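Local coordinates for protein Exo-arabinanase (Penicillium chrysogenum, PDB 3A72) that hydrolyses alpha-1,5-linked L-arabinan as an exo-acting glycoside hydrolase and binds arabinobiose in its pocket, at residues N75-Y81 and S105-L111; D110-T114 and G138-P142. The contacts are given in a common frame with arbitrary orientation. Numbering follows the deposited sequence.

Both contacts lie at one end of a blade of a six-bladed beta-propeller, the four-stranded antiparallel sheet 82-87, 100-106, 114-121, 129-137, where the chain enters and leaves it. From the N terminus, 75-81 leads into the first strand; contact 1 closes the loop of the first two strands by setting 75-81 against 105-111. The chain then passes directly into contact 2, which shares D110 and L111. Contact 2 closes the next loop, over strands 114-121 and 129-137, where 110-114 meets 138-142 on the way to the next blade. The closures overlap slightly rather than nesting. I107 is one residue joining them: its CG2 lies 3.3 Å from S113 O and 4.0 Å from A140 CB. Y81 and P142 reach the glycan pocket.

Contact 1: N75-Y81 and S105-L111; sequences NGYGLRY and SSIPTDL. With AHR (alpha-L-arabinofuranose), chain B.
Y81 (chi1 m) packs CD2 against I107 CD1 at 3.3 Å, with L111 CD2 4.0 Å from Y81 OH; one face of its ring meets the arabinofuranose of chain B, CD1 to C5 3.8 Å. P108 CG lies over the Y77 ring, 4.0 Å from its centroid, a CH-pi contact. The strands run antiparallel: L79 faces S106 as a non-hydrogen-bonded pair, and R80 and Y81 both face S105, a classic beta bulge at the chain's entry into a propeller blade. S105 O accepts R80 N (2.9 Å) and, weakly, Y81 N (3.4 Å); S105 N donates to Y81 O (2.8 Å), I107 N to G78 O (3.0 Å). A type I turn runs from P108 to L111. R80 (ttm) gives I107 O two bonds, NE 2.8 Å and NH2 3.0 Å, and salt-bridges E46, which also bonds T109 OG1. At the polar edge, N75 ND2 donates to S106 OG (2.8 Å), itself bonded to D72, and a water donates to both Y77 O (2.8 Å) and T109 OG1 (3.3 Å).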
loop_
_atom_site.group_PDB
_atom_site.type_symbol
_atom_site.label_atom_id
_atom_site.label_comp_id
_atom_site.label_asym_id
_atom_site.label_seq_id
_atom_site.Cartn_x
_atom_site.Cartn_y
_atom_site.Cartn_z
ATOM N N ASN A 75 9.795 12.807 15.672
ATOM C CA ASN A 75 9.086 12.718 16.926
ATOM C C ASN A 75 9.752 11.867 17.989
ATOM O O ASN A 75 9.484 12.021 19.173
ATOM C CB ASN A 75 7.694 12.125 16.706
ATOM C CG ASN A 75 6.793 12.986 15.845
ATOM O OD1 ASN A 75 6.843 14.219 15.874
ATOM N ND2 ASN A 75 5.925 12.322 15.092
ATOM N N GLY A 76 10.555 10.895 17.596
ATOM C CA GLY A 76 11.132 9.969 18.504
ATOM C C GLY A 76 10.173 8.909 19.026
ATOM O O GLY A 76 10.514 8.199 19.965
ATOM N N TYR A 77 9.003 8.804 18.463
ATOM C CA TYR A 77 7.961 7.869 18.888
ATOM C C TYR A 77 8.228 6.469 18.375
ATOM O O TYR A 77 7.987 5.455 19.073
ATOM C CB TYR A 77 6.577 8.285 18.426
ATOM C CG TYR A 77 6.082 9.654 18.841
ATOM C CD1 TYR A 77 6.630 10.358 19.909
ATOM C CD2 TYR A 77 5.070 10.287 18.133
ATOM C CE1 TYR A 77 6.159 11.617 20.250
ATOM C CE2 TYR A 77 4.599 11.527 18.443
ATOM C CZ TYR A 77 5.142 12.194 19.488
ATOM O OH TYR A 77 4.653 13.468 19.775
ATOM N N GLY A 78 8.668 6.389 17.116
ATOM C CA GLY A 78 8.811 5.126 16.383
ATOM C C GLY A 78 8.033 5.193 15.078
ATOM O O GLY A 78 6.861 5.573 15.060
ATOM N N LEU A 79 8.728 4.824 13.993
ATOM C CA LEU A 79 8.036 4.670 12.679
ATOM C C LEU A 79 7.469 3.279 12.667
ATOM O O LEU A 79 8.188 2.288 12.473
ATOM C CB LEU A 79 8.982 4.950 11.528
ATOM C CG LEU A 79 9.577 6.348 11.475
ATOM C CD1 LEU A 79 10.299 6.584 10.152
ATOM C CD2 LEU A 79 8.519 7.449 11.750
ATOM N N ARG A 80 6.191 3.188 12.999
ATOM C CA ARG A 80 5.578 1.976 13.504
ATOM C C ARG A 80 4.662 1.248 12.560
ATOM O O ARG A 80 4.721 0.018 12.443
ATOM C CB ARG A 80 4.826 2.305 14.820
ATOM C CG ARG A 80 4.359 1.069 15.587
ATOM C CD ARG A 80 3.703 1.444 16.952
ATOM N NE ARG A 80 4.596 2.307 17.728
ATOM C CZ ARG A 80 5.617 1.928 18.447
ATOM N NH1 ARG A 80 5.847 0.619 18.664
ATOM N NH2 ARG A 80 6.410 2.831 18.997
ATOM N N TYR A 81 3.751 1.997 11.917
ATOM C CA TYR A 81 2.709 1.418 11.085
ATOM C C TYR A 81 2.772 1.975 9.634
ATOM O O TYR A 81 3.056 3.152 9.410
ATOM C CB TYR A 81 1.319 1.707 11.590
ATOM C CG TYR A 81 0.835 0.934 12.805
ATOM C CD1 TYR A 81 1.533 -0.151 13.355
ATOM C CD2 TYR A 81 -0.379 1.305 13.406
ATOM C CE1 TYR A 81 1.031 -0.828 14.475
ATOM C CE2 TYR A 81 -0.866 0.654 14.494
ATOM C CZ TYR A 81 -0.148 -0.423 15.033
ATOM O OH TYR A 81 -0.636 -1.130 16.134
ATOM N N SER A 105 3.633 5.939 9.463
ATOM C CA SER A 105 3.027 6.524 10.632
ATOM C C SER A 105 3.918 6.396 11.858
ATOM O O SER A 105 4.281 5.296 12.306
ATOM C CB SER A 105 1.664 5.894 10.869
ATOM O OG SER A 105 0.979 6.646 11.856
ATOM N N SER A 106 4.234 7.558 12.436
ATOM C CA SER A 106 4.940 7.730 13.693
ATOM C C SER A 106 3.932 7.672 14.810
ATOM O O SER A 106 2.973 8.452 14.842
ATOM C CB SER A 106 5.615 9.113 13.661
ATOM O OG SER A 106 6.079 9.484 14.956
ATOM N N ILE A 107 4.151 6.715 15.727
ATOM C CA ILE A 107 3.147 6.320 16.720
ATOM C C ILE A 107 3.929 5.971 17.985
ATOM O O ILE A 107 4.831 5.119 17.914
ATOM C CB ILE A 107 2.330 5.098 16.264
ATOM C CG1 ILE A 107 1.574 5.385 14.965
ATOM C CG2 ILE A 107 1.386 4.604 17.373
ATOM C CD1 ILE A 107 0.974 4.155 14.360
ATOM N N PRO A 108 3.609 6.529 19.149
ATOM C CA PRO A 108 4.285 6.097 20.381
ATOM C C PRO A 108 3.906 4.663 20.720
ATOM O O PRO A 108 2.892 4.136 20.282
ATOM C CB PRO A 108 3.713 7.049 21.442
ATOM C CG PRO A 108 3.123 8.201 20.723
ATOM C CD PRO A 108 2.611 7.564 19.450
ATOM N N THR A 109 4.721 4.031 21.589
ATOM C CA THR A 109 4.469 2.669 22.016
ATOM C C THR A 109 3.066 2.495 22.584
ATOM O O THR A 109 2.426 1.452 22.404
ATOM C CB THR A 109 5.521 2.237 23.047
ATOM O OG1 THR A 109 6.832 2.375 22.503
ATOM C CG2 THR A 109 5.258 0.809 23.520
ATOM N N ASP A 110 2.577 3.529 23.289
ATOM C CA ASP A 110 1.243 3.476 23.898
ATOM C C ASP A 110 0.096 3.630 22.897
ATOM O O ASP A 110 -1.063 3.607 23.345
ATOM C CB ASP A 110 1.142 4.481 25.051
ATOM C CG ASP A 110 1.172 5.940 24.620
ATOM O OD1 ASP A 110 1.127 6.241 23.418
ATOM O OD2 ASP A 110 1.278 6.800 25.540
ATOM N N LEU A 111 0.376 3.768 21.606
ATOM C CA LEU A 111 -0.647 3.830 20.562
ATOM C C LEU A 111 -1.516 5.072 20.703
ATOM O O LEU A 111 -2.637 5.122 20.169
ATOM C CB LEU A 111 -1.500 2.563 20.459
ATOM C CG LEU A 111 -0.713 1.278 20.274
ATOM C CD1 LEU A 111 -1.695 0.108 20.103
ATOM C CD2 LEU A 111 0.266 1.305 19.114
HETATM O O5 AHR B . -1.035 -1.717 10.065
HETATM C C5 AHR B . -1.153 -2.133 11.457
HETATM C C4 AHR B . -2.609 -2.424 11.750
HETATM O O4 AHR B . -3.357 -1.165 11.633
HETATM C C3 AHR B . -2.832 -2.790 13.211
HETATM O O3 AHR B . -2.620 -4.196 13.448
HETATM C C2 AHR B . -4.332 -2.459 13.360
HETATM O O2 AHR B . -4.701 -2.168 14.728
HETATM C C1 AHR B . -4.500 -1.211 12.482
HETATM O O HOH W 1 9.225 4.262 21.278
HETATM O O HOH W 2 7.147 5.494 22.333
#

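Contact 2: D110-T114 and G138-P142; sequences DLSST and GEARP. With AHR (alpha-L-arabinofuranose), chain C.
Two irregular segments run antiparallel, CA atoms pairing L111 with A140 (5.0 Å), S112 with E139 (4.4 Å) and S113 with G138 (4.3 Å). L111 sits in the left-handed helical region (phi/psi 65/23), and the chain becomes extended at S113 (-155/165). Opposite them A140 (-82/56) is the centre of an inverse gamma turn, closed by a weak bond from R141 N to E139 O (2.9 Å). One backbone hydrogen bond spans the segments, A140 N to L111 O (2.8 Å). CA-H...O contacts add to it: E139 CA to L111 O at 3.4 Å and S113 CA to G138 O at 3.3 Å.

L111 (chi1 m, chi2 t) points toward the other segment, its CB 4.2 Å from A140 CB, while its CD1 lies over one face of the R141 guanidinium, 3.9 Å from NH2. A140 CB also meets T114 CG2 at 3.6 Å. T114 (chi1 p) donates from OG1 to G138 O (3.0 Å), and V149 N reaches the same hydroxyl. D110 folds back as an Asx turn, OD1 accepting from S112 N (3.0 Å) and S112 OG (2.7 Å). R141 NH1 forms a salt bridge with E139 OE2 (2.9 Å), and a water links D110 O (2.8 Å) to R141 NH1 (3.0 Å).

Beyond the paired residues, P142 carries the 138-142 segment on to the glycan pocket, its CB 3.5 Å from O3 of the chain C arabinofuranose; the pairing itself belongs to the link between consecutive blades of a six-bladed beta-propeller.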
loop_
_atom_site.group_PDB
_atom_site.type_symbol
_atom_site.label_atom_id
_atom_site.label_comp_id
_atom_site.label_asym_id
_atom_site.label_seq_id
_atom_site.Cartn_x
_atom_site.Cartn_y
_atom_site.Cartn_z
ATOM N N ASP A 110 2.577 3.529 23.289
ATOM C CA ASP A 110 1.243 3.476 23.898
ATOM C C ASP A 110 0.096 3.630 22.897
ATOM O O ASP A 110 -1.063 3.607 23.345
ATOM C CB ASP A 110 1.142 4.481 25.051
ATOM C CG ASP A 110 1.172 5.940 24.620
ATOM O OD1 ASP A 110 1.127 6.241 23.418
ATOM O OD2 ASP A 110 1.278 6.800 25.540
ATOM N N LEU A 111 0.376 3.768 21.606
ATOM C CA LEU A 111 -0.647 3.830 20.562
ATOM C C LEU A 111 -1.516 5.072 20.703
ATOM O O LEU A 111 -2.637 5.122 20.169
ATOM C CB LEU A 111 -1.500 2.563 20.459
ATOM C CG LEU A 111 -0.713 1.278 20.274
ATOM C CD1 LEU A 111 -1.695 0.108 20.103
ATOM C CD2 LEU A 111 0.266 1.305 19.114
ATOM N N SER A 112 -1.031 6.126 21.360
ATOM C CA SER A 112 -1.898 7.247 21.688
ATOM C C SER A 112 -2.145 8.213 20.546
ATOM O O SER A 112 -3.078 9.024 20.655
ATOM C CB SER A 112 -1.312 8.020 22.876
ATOM O OG SER A 112 0.003 8.499 22.596
ATOM N N SER A 113 -1.376 8.178 19.489
ATOM C CA SER A 113 -1.507 9.121 18.382
ATOM C C SER A 113 -0.970 8.497 17.110
ATOM O O SER A 113 -0.243 7.523 17.161
ATOM C CB SER A 113 -0.786 10.426 18.699
ATOM O OG SER A 113 0.596 10.219 18.950
ATOM N N THR A 114 -1.319 9.134 15.998
ATOM C CA THR A 114 -0.867 8.763 14.657
ATOM C C THR A 114 -0.353 9.989 13.930
ATOM O O THR A 114 -0.887 11.082 14.102
ATOM C CB THR A 114 -2.020 8.080 13.878
ATOM O OG1 THR A 114 -3.229 8.852 14.044
ATOM C CG2 THR A 114 -2.262 6.678 14.347
ATOM N N GLY A 138 -5.478 10.745 16.043
ATOM C CA GLY A 138 -5.594 10.164 17.374
ATOM C C GLY A 138 -5.158 8.727 17.478
ATOM O O GLY A 138 -4.258 8.251 16.776
ATOM N N GLU A 139 -5.744 8.061 18.465
ATOM C CA GLU A 139 -5.312 6.766 18.979
ATOM C C GLU A 139 -5.290 5.717 17.858
ATOM O O GLU A 139 -6.265 5.567 17.109
ATOM C CB GLU A 139 -6.279 6.362 20.067
ATOM C CG GLU A 139 -6.097 4.953 20.631
ATOM C CD GLU A 139 -7.190 4.545 21.567
ATOM O OE1 GLU A 139 -7.808 5.490 22.174
ATOM O OE2 GLU A 139 -7.481 3.357 21.742
ATOM N N ALA A 140 -4.172 4.969 17.789
ATOM C CA ALA A 140 -3.905 4.006 16.713
ATOM C C ALA A 140 -4.588 2.677 16.934
ATOM O O ALA A 140 -3.946 1.622 16.925
ATOM C CB ALA A 140 -2.415 3.848 16.584
ATOM N N ARG A 141 -5.916 2.733 17.096
ATOM C CA ARG A 141 -6.722 1.506 17.112
ATOM C C ARG A 141 -7.960 1.742 16.215
ATOM O O ARG A 141 -8.538 2.825 16.236
ATOM C CB ARG A 141 -7.207 1.113 18.511
ATOM C CG ARG A 141 -6.076 0.711 19.428
ATOM C CD ARG A 141 -6.629 0.186 20.754
ATOM N NE ARG A 141 -5.564 -0.239 21.690
ATOM C CZ ARG A 141 -4.943 0.507 22.561
ATOM N NH1 ARG A 141 -5.255 1.781 22.702
ATOM N NH2 ARG A 141 -3.977 -0.024 23.312
ATOM N N PRO A 142 -8.360 0.725 15.463
ATOM C CA PRO A 142 -9.457 0.860 14.488
ATOM C C PRO A 142 -10.815 0.676 15.127
ATOM O O PRO A 142 -11.569 -0.206 14.745
ATOM C CB PRO A 142 -9.143 -0.177 13.439
ATOM C CG PRO A 142 -8.565 -1.297 14.288
ATOM C CD PRO A 142 -7.643 -0.549 15.287
HETATM O O5 AHR C . -5.681 -1.389 11.728
HETATM C C5 AHR C . -6.064 -0.192 10.977
HETATM C C4 AHR C . -7.308 -0.508 10.195
HETATM O O4 AHR C . -6.962 -1.440 9.162
HETATM C C3 AHR C . -7.883 0.710 9.481
HETATM O O3 AHR C . -8.813 1.385 10.348
HETATM C C2 AHR C . -8.576 0.069 8.254
HETATM O O2 AHR C . -8.560 0.904 7.098
HETATM C C1 AHR C . -7.835 -1.250 8.043
HETATM O O1 AHR C . -8.765 -2.370 8.100
HETATM O O HOH W 3 -3.483 3.316 24.640
#